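Local coordinates for cytochrome c (Chlorobaculum tepidum, PDB 3A9F), which carries electrons through a single heme c as the electron-carrier domain of the reaction-centre cytochrome of a green photosynthetic bacterium, at residues Lys32-Arg37 and Gly85-Glu90; Arg67-Gly70 and Gly75-Asp78; Thr53-Thr58 and Asn62-Arg67. One frame throughout, in Å; residues are numbered along the deposited sequence. Where two conformers were deposited one is given.

Contact 1 (Lys32-Arg37 and Gly85-Glu90). With HEC (heme c), chain C.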
# COMPACT_ATOMS: atom_id res chain seq x y z
N LYS A 32 6.49 -6.66 5.41
CA LYS A 32 7.68 -7.03 4.66
C LYS A 32 7.47 -6.79 3.17
O LYS A 32 8.38 -6.29 2.50
CB LYS A 32 8.06 -8.48 4.95
CG LYS A 32 8.57 -8.67 6.35
CD LYS A 32 8.93 -10.11 6.64
CE LYS A 32 9.38 -10.27 8.10
NZ LYS A 32 9.71 -11.67 8.42
N LEU A 33 6.29 -7.13 2.67
CA LEU A 33 6.00 -6.92 1.25
C LEU A 33 5.92 -5.43 0.89
O LEU A 33 6.41 -5.03 -0.16
CB LEU A 33 4.72 -7.66 0.89
CG LEU A 33 4.42 -7.74 -0.63
CD1 LEU A 33 5.56 -8.39 -1.43
CD2 LEU A 33 3.09 -8.44 -0.84
N VAL A 34 5.33 -4.62 1.76
CA VAL A 34 5.35 -3.16 1.59
C VAL A 34 6.79 -2.66 1.51
O VAL A 34 7.14 -1.86 0.64
CB VAL A 34 4.59 -2.44 2.74
CG1 VAL A 34 4.77 -0.93 2.64
CG2 VAL A 34 3.12 -2.81 2.73
N ASP A 35 7.63 -3.16 2.42
CA ASP A 35 9.03 -2.73 2.45
C ASP A 35 9.74 -3.06 1.15
O ASP A 35 10.50 -2.24 0.62
CB ASP A 35 9.77 -3.38 3.62
CG ASP A 35 9.39 -2.80 4.99
OD1 ASP A 35 8.65 -1.79 5.08
OD2 ASP A 35 9.85 -3.40 5.99
N VAL A 36 9.49 -4.25 0.62
CA VAL A 36 10.11 -4.67 -0.64
C VAL A 36 9.57 -3.85 -1.83
O VAL A 36 10.36 -3.36 -2.65
CB VAL A 36 9.89 -6.19 -0.90
CG1 VAL A 36 10.39 -6.60 -2.28
CG2 VAL A 36 10.58 -7.02 0.17
N ARG A 37 8.25 -3.70 -1.93
CA ARG A 37 7.68 -3.13 -3.14
C ARG A 37 7.70 -1.61 -3.18
O ARG A 37 7.74 -1.03 -4.26
CB ARG A 37 6.24 -3.62 -3.36
CG ARG A 37 6.12 -5.12 -3.62
CD ARG A 37 6.90 -5.57 -4.84
NE ARG A 37 6.58 -6.96 -5.17
CZ ARG A 37 7.47 -7.86 -5.60
NH1 ARG A 37 8.76 -7.54 -5.71
NH2 ARG A 37 7.08 -9.08 -5.93
N GLY A 85 -2.17 -2.65 0.12
CA GLY A 85 -3.26 -1.72 0.47
C GLY A 85 -3.82 -1.97 1.86
O GLY A 85 -4.08 -1.03 2.60
N ILE A 86 -4.02 -3.24 2.20
CA ILE A 86 -4.52 -3.56 3.53
C ILE A 86 -3.56 -3.07 4.61
O ILE A 86 -3.97 -2.42 5.56
CB ILE A 86 -4.76 -5.07 3.67
CG1 ILE A 86 -5.97 -5.50 2.82
CG2 ILE A 86 -4.97 -5.45 5.16
CD1 ILE A 86 -6.03 -7.01 2.56
N TRP A 87 -2.27 -3.35 4.45
CA TRP A 87 -1.32 -2.95 5.49
C TRP A 87 -1.23 -1.42 5.58
O TRP A 87 -1.26 -0.86 6.68
CB TRP A 87 0.08 -3.55 5.26
CG TRP A 87 0.96 -3.33 6.44
CD1 TRP A 87 1.08 -4.14 7.53
CD2 TRP A 87 1.77 -2.18 6.70
NE1 TRP A 87 1.94 -3.59 8.45
CE2 TRP A 87 2.38 -2.38 7.97
CE3 TRP A 87 2.07 -1.01 5.98
CZ2 TRP A 87 3.26 -1.45 8.53
CZ3 TRP A 87 2.94 -0.09 6.54
CH2 TRP A 87 3.53 -0.31 7.81
N LEU A 88 -1.12 -0.74 4.44
CA LEU A 88 -1.04 0.72 4.49
C LEU A 88 -2.30 1.32 5.11
O LEU A 88 -2.22 2.25 5.93
CB LEU A 88 -0.82 1.31 3.11
CG LEU A 88 0.55 1.04 2.51
CD1 LEU A 88 0.51 1.41 1.02
CD2 LEU A 88 1.66 1.81 3.26
N HIS A 89 -3.47 0.77 4.74
CA HIS A 89 -4.72 1.30 5.26
C HIS A 89 -4.82 1.11 6.78
O HIS A 89 -5.23 2.03 7.50
CB HIS A 89 -5.91 0.64 4.54
CG HIS A 89 -7.23 1.09 5.05
ND1 HIS A 89 -8.18 0.21 5.52
CD2 HIS A 89 -7.75 2.33 5.20
CE1 HIS A 89 -9.24 0.89 5.93
NE2 HIS A 89 -9.00 2.18 5.74
N GLU A 90 -4.45 -0.07 7.27
CA GLU A 90 -4.70 -0.41 8.68
C GLU A 90 -3.57 -0.08 9.65
O GLU A 90 -3.82 0.09 10.85
CB GLU A 90 -5.10 -1.88 8.82
CG GLU A 90 -6.37 -2.18 8.02
CD GLU A 90 -7.11 -3.45 8.41
OE1 GLU A 90 -6.78 -4.09 9.43
OE2 GLU A 90 -8.05 -3.81 7.67
FE HEC C . 5.59 5.53 -5.76
CHA HEC C . 5.20 8.89 -6.14
CHB HEC C . 3.68 5.66 -2.90
CHC HEC C . 6.01 2.18 -5.33
CHD HEC C . 7.35 5.37 -8.66
NA HEC C . 4.64 6.98 -4.74
C1A HEC C . 4.58 8.32 -5.07
C2A HEC C . 3.75 9.03 -4.11
C3A HEC C . 3.31 8.11 -3.23
C4A HEC C . 3.88 6.84 -3.58
CMA HEC C . 2.41 8.31 -1.99
CAA HEC C . 3.43 10.53 -4.17
CBA HEC C . 2.20 10.74 -5.05
CGA HEC C . 1.73 12.17 -5.02
O1A HEC C . 2.57 13.09 -4.96
O2A HEC C . 0.50 12.37 -5.04
NB HEC C . 5.02 4.18 -4.34
C1B HEC C . 4.16 4.43 -3.28
C2B HEC C . 3.82 3.18 -2.66
C3B HEC C . 4.46 2.21 -3.34
C4B HEC C . 5.22 2.81 -4.40
CMB HEC C . 2.85 3.08 -1.46
CAB HEC C . 4.42 0.69 -3.21
CBB HEC C . 3.01 0.20 -3.63
NC HEC C . 6.52 4.06 -6.80
C1C HEC C . 6.61 2.73 -6.43
C2C HEC C . 7.41 2.04 -7.39
C3C HEC C . 7.83 2.94 -8.31
C4C HEC C . 7.23 4.20 -7.97
CMC HEC C . 7.81 0.56 -7.26
CAC HEC C . 8.73 2.75 -9.55
CBC HEC C . 8.24 1.64 -10.52
ND HEC C . 6.17 6.91 -7.16
C1D HEC C . 6.87 6.61 -8.32
C2D HEC C . 7.05 7.80 -9.11
C3D HEC C . 6.39 8.88 -8.33
C4D HEC C . 5.87 8.26 -7.15
CMD HEC C . 7.75 7.85 -10.45
CAD HEC C . 6.31 10.35 -8.75
CBD HEC C . 5.18 10.56 -9.75
CGD HEC C . 3.86 10.43 -9.04
O1D HEC C . 3.57 11.24 -8.13
O2D HEC C . 3.13 9.47 -9.37
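The first torsions of V34 and W87 bring their side chains together between two helices. On V34, CG1 lies anti to the backbone N (chi1 173°) and CG2 anti to the carbonyl carbon, which spreads the two methyls over two partners. W87 has its CG anti to the backbone N (chi1 -170°), and the CE3 region of the indole comes to V34. CG2 of V34 touches CE3 of W87 at 3.9 Å and also rests near the CB of that residue, 4.0 Å away. It approaches the ring obliquely, and the two side chains cross at about a right angle. The other methyl, CG1 of V34, faces CD2 of L88 at 4.2 Å. That CD2 also lies at the edge of the W87 ring, in its plane. The backbones come closest at V34 and W87, with 7.7 Å between their CA atoms. This is the pairing of the N-terminal helix 27-37 with the C-terminal helix 78-91, the hallmark of the class I cytochrome c fold. No hydrogen bond joins the two segments, so the contact is apolar. F27, A30 and K31 of helix 27-37 also touch W87, while V61 and V65 of helix 61-70 touch L88. Toward the heme, L88 turns its second methyl, CD1, to the heme methyl CMB at 3.8 Å. R37 brings its carbonyl O within 3.4 Å of the heme methyl CMC.

Contact 2 (Arg67-Gly70 and Gly75-Asp78). With HEC (heme c), chain C; SO4 (sulfate ion), chain E.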
# COMPACT_ATOMS: atom_id res chain seq x y z
N ARG A 67 -1.98 2.92 -8.94
CA ARG A 67 -1.21 3.81 -9.80
C ARG A 67 0.25 3.37 -9.84
O ARG A 67 0.84 3.24 -10.92
CB ARG A 67 -1.31 5.25 -9.33
CG ARG A 67 -0.70 6.23 -10.27
CD ARG A 67 -1.06 7.63 -9.86
NE ARG A 67 -2.50 7.87 -9.92
CZ ARG A 67 -3.12 8.90 -9.35
NH1 ARG A 67 -2.43 9.79 -8.66
NH2 ARG A 67 -4.43 9.04 -9.47
N MET A 68 0.83 3.12 -8.67
CA MET A 68 2.21 2.65 -8.62
C MET A 68 2.38 1.31 -9.34
O MET A 68 3.34 1.12 -10.09
CB MET A 68 2.69 2.57 -7.17
CG MET A 68 2.61 3.90 -6.44
SD MET A 68 3.80 5.09 -7.13
CE MET A 68 2.69 6.50 -7.21
N GLN A 69 1.43 0.41 -9.15
CA GLN A 69 1.48 -0.87 -9.83
C GLN A 69 1.57 -0.71 -11.34
O GLN A 69 2.31 -1.44 -12.01
CB GLN A 69 0.26 -1.70 -9.49
CG GLN A 69 0.21 -3.04 -10.26
CD GLN A 69 -1.03 -3.83 -9.99
OE1 GLN A 69 -2.03 -3.29 -9.59
NE2 GLN A 69 -0.95 -5.13 -10.19
N GLY A 70 0.82 0.25 -11.88
CA GLY A 70 0.79 0.44 -13.32
C GLY A 70 2.06 1.04 -13.92
O GLY A 70 2.22 1.02 -15.14
N GLY A 75 6.92 -4.20 -10.58
CA GLY A 75 7.00 -5.57 -10.06
C GLY A 75 5.89 -5.86 -9.05
O GLY A 75 6.01 -6.80 -8.28
N ILE A 76 4.80 -5.10 -9.07
CA ILE A 76 3.67 -5.30 -8.15
C ILE A 76 2.58 -6.13 -8.81
O ILE A 76 2.00 -5.71 -9.83
CB ILE A 76 3.12 -3.93 -7.67
CG1 ILE A 76 4.19 -3.18 -6.87
CG2 ILE A 76 1.85 -4.10 -6.84
CD1 ILE A 76 3.87 -1.69 -6.63
N SER A 77 2.31 -7.30 -8.26
CA SER A 77 1.22 -8.11 -8.79
C SER A 77 -0.13 -7.65 -8.22
O SER A 77 -0.16 -6.90 -7.24
CB SER A 77 1.44 -9.58 -8.43
OG SER A 77 1.31 -9.74 -7.02
N ASP A 78 -1.23 -8.14 -8.78
CA ASP A 78 -2.54 -7.81 -8.21
C ASP A 78 -2.63 -8.26 -6.75
O ASP A 78 -3.19 -7.55 -5.90
CB ASP A 78 -3.69 -8.42 -9.02
CG ASP A 78 -3.94 -7.68 -10.33
OD1 ASP A 78 -3.49 -6.53 -10.50
OD2 ASP A 78 -4.63 -8.26 -11.19
FE HEC C . 5.59 5.53 -5.76
CHA HEC C . 5.20 8.89 -6.14
CHB HEC C . 3.68 5.66 -2.90
CHC HEC C . 6.01 2.18 -5.33
CHD HEC C . 7.35 5.37 -8.66
NA HEC C . 4.64 6.98 -4.74
C1A HEC C . 4.58 8.32 -5.07
C2A HEC C . 3.75 9.03 -4.11
C3A HEC C . 3.31 8.11 -3.23
C4A HEC C . 3.88 6.84 -3.58
CMA HEC C . 2.41 8.31 -1.99
CAA HEC C . 3.43 10.53 -4.17
CBA HEC C . 2.20 10.74 -5.05
CGA HEC C . 1.73 12.17 -5.02
O1A HEC C . 2.57 13.09 -4.96
O2A HEC C . 0.50 12.37 -5.04
NB HEC C . 5.02 4.18 -4.34
C1B HEC C . 4.16 4.43 -3.28
C2B HEC C . 3.82 3.18 -2.66
C3B HEC C . 4.46 2.21 -3.34
C4B HEC C . 5.22 2.81 -4.40
CMB HEC C . 2.85 3.08 -1.46
CAB HEC C . 4.42 0.69 -3.21
CBB HEC C . 3.01 0.20 -3.63
NC HEC C . 6.52 4.06 -6.80
C1C HEC C . 6.61 2.73 -6.43
C2C HEC C . 7.41 2.04 -7.39
C3C HEC C . 7.83 2.94 -8.31
C4C HEC C . 7.23 4.20 -7.97
CMC HEC C . 7.81 0.56 -7.26
CAC HEC C . 8.73 2.75 -9.55
CBC HEC C . 8.24 1.64 -10.52
ND HEC C . 6.17 6.91 -7.16
C1D HEC C . 6.87 6.61 -8.32
C2D HEC C . 7.05 7.80 -9.11
C3D HEC C . 6.39 8.88 -8.33
C4D HEC C . 5.87 8.26 -7.15
CMD HEC C . 7.75 7.85 -10.45
CAD HEC C . 6.31 10.35 -8.75
CBD HEC C . 5.18 10.56 -9.75
CGD HEC C . 3.86 10.43 -9.04
O1D HEC C . 3.57 11.24 -8.13
O2D HEC C . 3.13 9.47 -9.37
S SO4 E . 7.00 -5.66 -13.98
O1 SO4 E . 6.64 -5.69 -15.39
O2 SO4 E . 6.41 -6.83 -13.31
O3 SO4 E . 8.44 -5.70 -13.82
O4 SO4 E . 6.46 -4.44 -13.38
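Q69 reaches from the end of helix 61-70 to the segment G75-D78 and grips it with one amide nitrogen. The helix also supplies M68, the methionine ligand of a class I cytochrome c, and the turn that follows leads into helix 78-91. NE2 of Q69 gives two hydrogen bonds. One goes to OD1 of D78 at 2.9 Å, with an N-H...O angle of 153°. This oxygen is met from its anti side but out of the carboxylate plane, and the amide and carboxylate planes stand 86° apart. The other goes to the carbonyl O of I76 at 3.0 Å and is more bent, at 137°. There the donor lies above the carbonyl plane. The extended chain of Q69, with CG anti to its backbone N, carries the amide this far. K66 takes the other side of the Q69 amide, its NZ bonded to OE1, and the same NZ makes a salt bridge with OD1 of D78. OD1 is thus shared by an amide and an ammonium group, which probably favours the charged carboxylate. S77 is the N-cap of helix 78-91, its OG accepting from the backbone N of D80. S74 OG bonds to Q69 O and I76 N. The N of G75 gives its hydrogen to O4 of a sulfate, probably from the crystallisation liquor, at 2.8 Å. Next to these bonds, I76 packs its CG2 against CB of Q69 at 3.9 Å. Its CD1 extends to CBB of the heme at 3.6 Å. With H42 as the second axial ligand, M68 binds the heme iron through SD at 2.3 Å.

Contact 3 (Thr53-Thr58 and Asn62-Arg67). With HEC (heme c), chain C.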
# COMPACT_ATOMS: atom_id res chain seq x y z
N THR A 53 -1.76 12.15 4.29
CA THR A 53 -2.71 13.26 4.16
C THR A 53 -3.55 13.17 2.89
O THR A 53 -4.76 13.40 2.91
CB THR A 53 -2.02 14.64 4.23
OG1 THR A 53 -1.14 14.79 3.12
CG2 THR A 53 -1.22 14.78 5.53
N LYS A 54 -2.93 12.79 1.78
CA LYS A 54 -3.59 12.82 0.48
C LYS A 54 -4.37 11.55 0.16
O LYS A 54 -5.37 11.59 -0.54
CB LYS A 54 -2.57 13.13 -0.62
CG LYS A 54 -3.13 13.27 -2.03
CD LYS A 54 -2.08 13.86 -2.96
CE LYS A 54 -2.57 13.93 -4.39
NZ LYS A 54 -1.50 14.48 -5.28
N TYR A 55 -3.89 10.40 0.65
CA TYR A 55 -4.47 9.12 0.27
C TYR A 55 -5.09 8.37 1.42
O TYR A 55 -6.25 7.96 1.33
CB TYR A 55 -3.44 8.26 -0.49
CG TYR A 55 -2.96 8.94 -1.76
CD1 TYR A 55 -3.78 9.02 -2.88
CD2 TYR A 55 -1.69 9.50 -1.83
CE1 TYR A 55 -3.36 9.67 -4.04
CE2 TYR A 55 -1.25 10.14 -2.99
CZ TYR A 55 -2.08 10.20 -4.09
OH TYR A 55 -1.64 10.85 -5.22
N LYS A 56 -4.36 8.18 2.51
CA LYS A 56 -4.91 7.44 3.64
C LYS A 56 -6.09 8.16 4.29
O LYS A 56 -7.15 7.55 4.51
CB LYS A 56 -3.84 7.09 4.67
CG LYS A 56 -4.38 6.19 5.78
CD LYS A 56 -3.27 5.60 6.61
CE LYS A 56 -3.88 4.83 7.76
NZ LYS A 56 -2.95 3.85 8.34
N LYS A 57 -5.93 9.46 4.57
CA LYS A 57 -7.00 10.22 5.23
C LYS A 57 -8.26 10.33 4.37
O LYS A 57 -9.36 10.49 4.91
CB LYS A 57 -6.52 11.61 5.63
CG LYS A 57 -5.62 11.63 6.85
CD LYS A 57 -5.58 13.02 7.46
CE LYS A 57 -4.37 13.20 8.35
NZ LYS A 57 -4.28 14.61 8.83
N THR A 58 -8.10 10.25 3.06
CA THR A 58 -9.21 10.40 2.12
C THR A 58 -9.80 9.07 1.65
O THR A 58 -10.67 9.05 0.78
CB THR A 58 -8.78 11.21 0.88
OG1 THR A 58 -7.81 10.46 0.14
CG2 THR A 58 -8.17 12.56 1.28
N ASN A 62 -6.07 2.36 -2.14
CA ASN A 62 -6.01 1.50 -3.31
C ASN A 62 -5.72 2.29 -4.58
O ASN A 62 -4.97 1.84 -5.44
CB ASN A 62 -7.29 0.68 -3.48
CG ASN A 62 -7.13 -0.39 -4.53
OD1 ASN A 62 -6.26 -1.26 -4.41
ND2 ASN A 62 -7.94 -0.32 -5.57
N LEU A 63 -6.30 3.49 -4.68
CA LEU A 63 -6.04 4.37 -5.80
C LEU A 63 -4.54 4.54 -6.04
O LEU A 63 -4.05 4.33 -7.16
CB LEU A 63 -6.70 5.74 -5.59
CG LEU A 63 -6.53 6.77 -6.71
CD1 LEU A 63 -7.36 6.37 -7.92
CD2 LEU A 63 -6.92 8.16 -6.23
N ILE A 64 -3.81 4.92 -5.00
CA ILE A 64 -2.40 5.21 -5.19
C ILE A 64 -1.58 3.91 -5.39
O ILE A 64 -0.64 3.90 -6.20
CB ILE A 64 -1.82 6.16 -4.10
CG1 ILE A 64 -0.44 6.70 -4.52
CG2 ILE A 64 -1.74 5.50 -2.73
CD1 ILE A 64 -0.43 7.50 -5.81
N VAL A 65 -1.94 2.83 -4.70
CA VAL A 65 -1.20 1.57 -4.86
C VAL A 65 -1.34 1.06 -6.29
O VAL A 65 -0.35 0.63 -6.90
CB VAL A 65 -1.66 0.53 -3.83
CG1 VAL A 65 -1.06 -0.84 -4.12
CG2 VAL A 65 -1.28 1.00 -2.41
N LYS A 66 -2.56 1.16 -6.84
CA LYS A 66 -2.80 0.72 -8.21
C LYS A 66 -2.09 1.62 -9.23
O LYS A 66 -1.61 1.13 -10.27
CB LYS A 66 -4.31 0.58 -8.50
CG LYS A 66 -5.03 -0.50 -7.65
CD LYS A 66 -4.54 -1.95 -7.82
CE LYS A 66 -5.05 -2.58 -9.11
NZ LYS A 66 -4.65 -4.02 -9.22
N ARG A 67 -1.98 2.92 -8.94
CA ARG A 67 -1.21 3.81 -9.80
C ARG A 67 0.25 3.37 -9.84
O ARG A 67 0.84 3.24 -10.92
CB ARG A 67 -1.31 5.25 -9.33
CG ARG A 67 -0.70 6.23 -10.27
CD ARG A 67 -1.06 7.63 -9.86
NE ARG A 67 -2.50 7.87 -9.92
CZ ARG A 67 -3.12 8.90 -9.35
NH1 ARG A 67 -2.43 9.79 -8.66
NH2 ARG A 67 -4.43 9.04 -9.47
FE HEC C . 5.59 5.53 -5.76
CHA HEC C . 5.20 8.89 -6.14
CHB HEC C . 3.68 5.66 -2.90
CHC HEC C . 6.01 2.18 -5.33
CHD HEC C . 7.35 5.37 -8.66
NA HEC C . 4.64 6.98 -4.74
C1A HEC C . 4.58 8.32 -5.07
C2A HEC C . 3.75 9.03 -4.11
C3A HEC C . 3.31 8.11 -3.23
C4A HEC C . 3.88 6.84 -3.58
CMA HEC C . 2.41 8.31 -1.99
CAA HEC C . 3.43 10.53 -4.17
CBA HEC C . 2.20 10.74 -5.05
CGA HEC C . 1.73 12.17 -5.02
O1A HEC C . 2.57 13.09 -4.96
O2A HEC C . 0.50 12.37 -5.04
NB HEC C . 5.02 4.18 -4.34
C1B HEC C . 4.16 4.43 -3.28
C2B HEC C . 3.82 3.18 -2.66
C3B HEC C . 4.46 2.21 -3.34
C4B HEC C . 5.22 2.81 -4.40
CMB HEC C . 2.85 3.08 -1.46
CAB HEC C . 4.42 0.69 -3.21
CBB HEC C . 3.01 0.20 -3.63
NC HEC C . 6.52 4.06 -6.80
C1C HEC C . 6.61 2.73 -6.43
C2C HEC C . 7.41 2.04 -7.39
C3C HEC C . 7.83 2.94 -8.31
C4C HEC C . 7.23 4.20 -7.97
CMC HEC C . 7.81 0.56 -7.26
CAC HEC C . 8.73 2.75 -9.55
CBC HEC C . 8.24 1.64 -10.52
ND HEC C . 6.17 6.91 -7.16
C1D HEC C . 6.87 6.61 -8.32
C2D HEC C . 7.05 7.80 -9.11
C3D HEC C . 6.39 8.88 -8.33
C4D HEC C . 5.87 8.26 -7.15
CMD HEC C . 7.75 7.85 -10.45
CAD HEC C . 6.31 10.35 -8.75
CBD HEC C . 5.18 10.56 -9.75
CGD HEC C . 3.86 10.43 -9.04
O1D HEC C . 3.57 11.24 -8.13
O2D HEC C . 3.13 9.47 -9.37
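Y55 and I64 pack face-on while the tyrosine hydroxyl holds a heme carboxylate. One propionate oxygen, O2A, takes two hydrogen bonds from neighbouring residues. Y55 OH donates one to O2A at 2.6 Å, and K54 NZ donates the other to the same oxygen at 2.9 Å. O2A sits at the edge of the Y55 ring, in its plane. The ring itself is held between two aliphatic groups. CB of I64 lies over the centre of one face, 3.7 Å from the ring centroid and 11° off its normal, a CH-pi contact. CG of K54 lies over the opposite face, displaced toward the rim. The side chains of Y55 and I64 cross at about a right angle. CG1 of I64 is anti to the backbone N (chi1 -166°), which puts it by CE2 and CZ of Y55. The bend at chi2 (60°) then brings CD1 of I64 to CZ of Y55 at 3.6 Å. CG2 of I64 rests on the near end of the ring, by CG of Y55. L63 adds a looser touch at the ring edge, CD2 to CE1 of Y55 at 4.4 Å. The contact joins helix 48-56, which has a wider pi-type turn at 53-56, to helix 61-70, the helix bearing the methionine ligand. F51 and L50 of helix 48-56 extend the apolar patch, touching I64 and Y55 respectively. A leucine in place of Y55 would probably leave O2A without its hydroxyl mate and I64 without the flat ring face it packs on. Two donors and the positive charge of K54 on one oxygen would be expected to favour the ionised propionate and to limit its rotation.

How the contacts relate
All three contacts touch the one heme c, and their centres lie about 12 to 13 Å apart. Contact 1 closes the chain by pairing its first and last helices, and contacts 2 and 3 are nested within that loop. Contacts 2 and 3 both use helix 61-70 and share R67. The salt bridge of K66 with D78 ties them further. R37 of contact 1 packs on contact 2, with its NE 3.2 Å from G75 O and its CB 4.1 Å from I76 CG1. K56 of contact 3 probably bonds through NZ to L88 O of contact 1, at 3.0 Å. The heme is thus met at its iron, at a propionate and at its methyls.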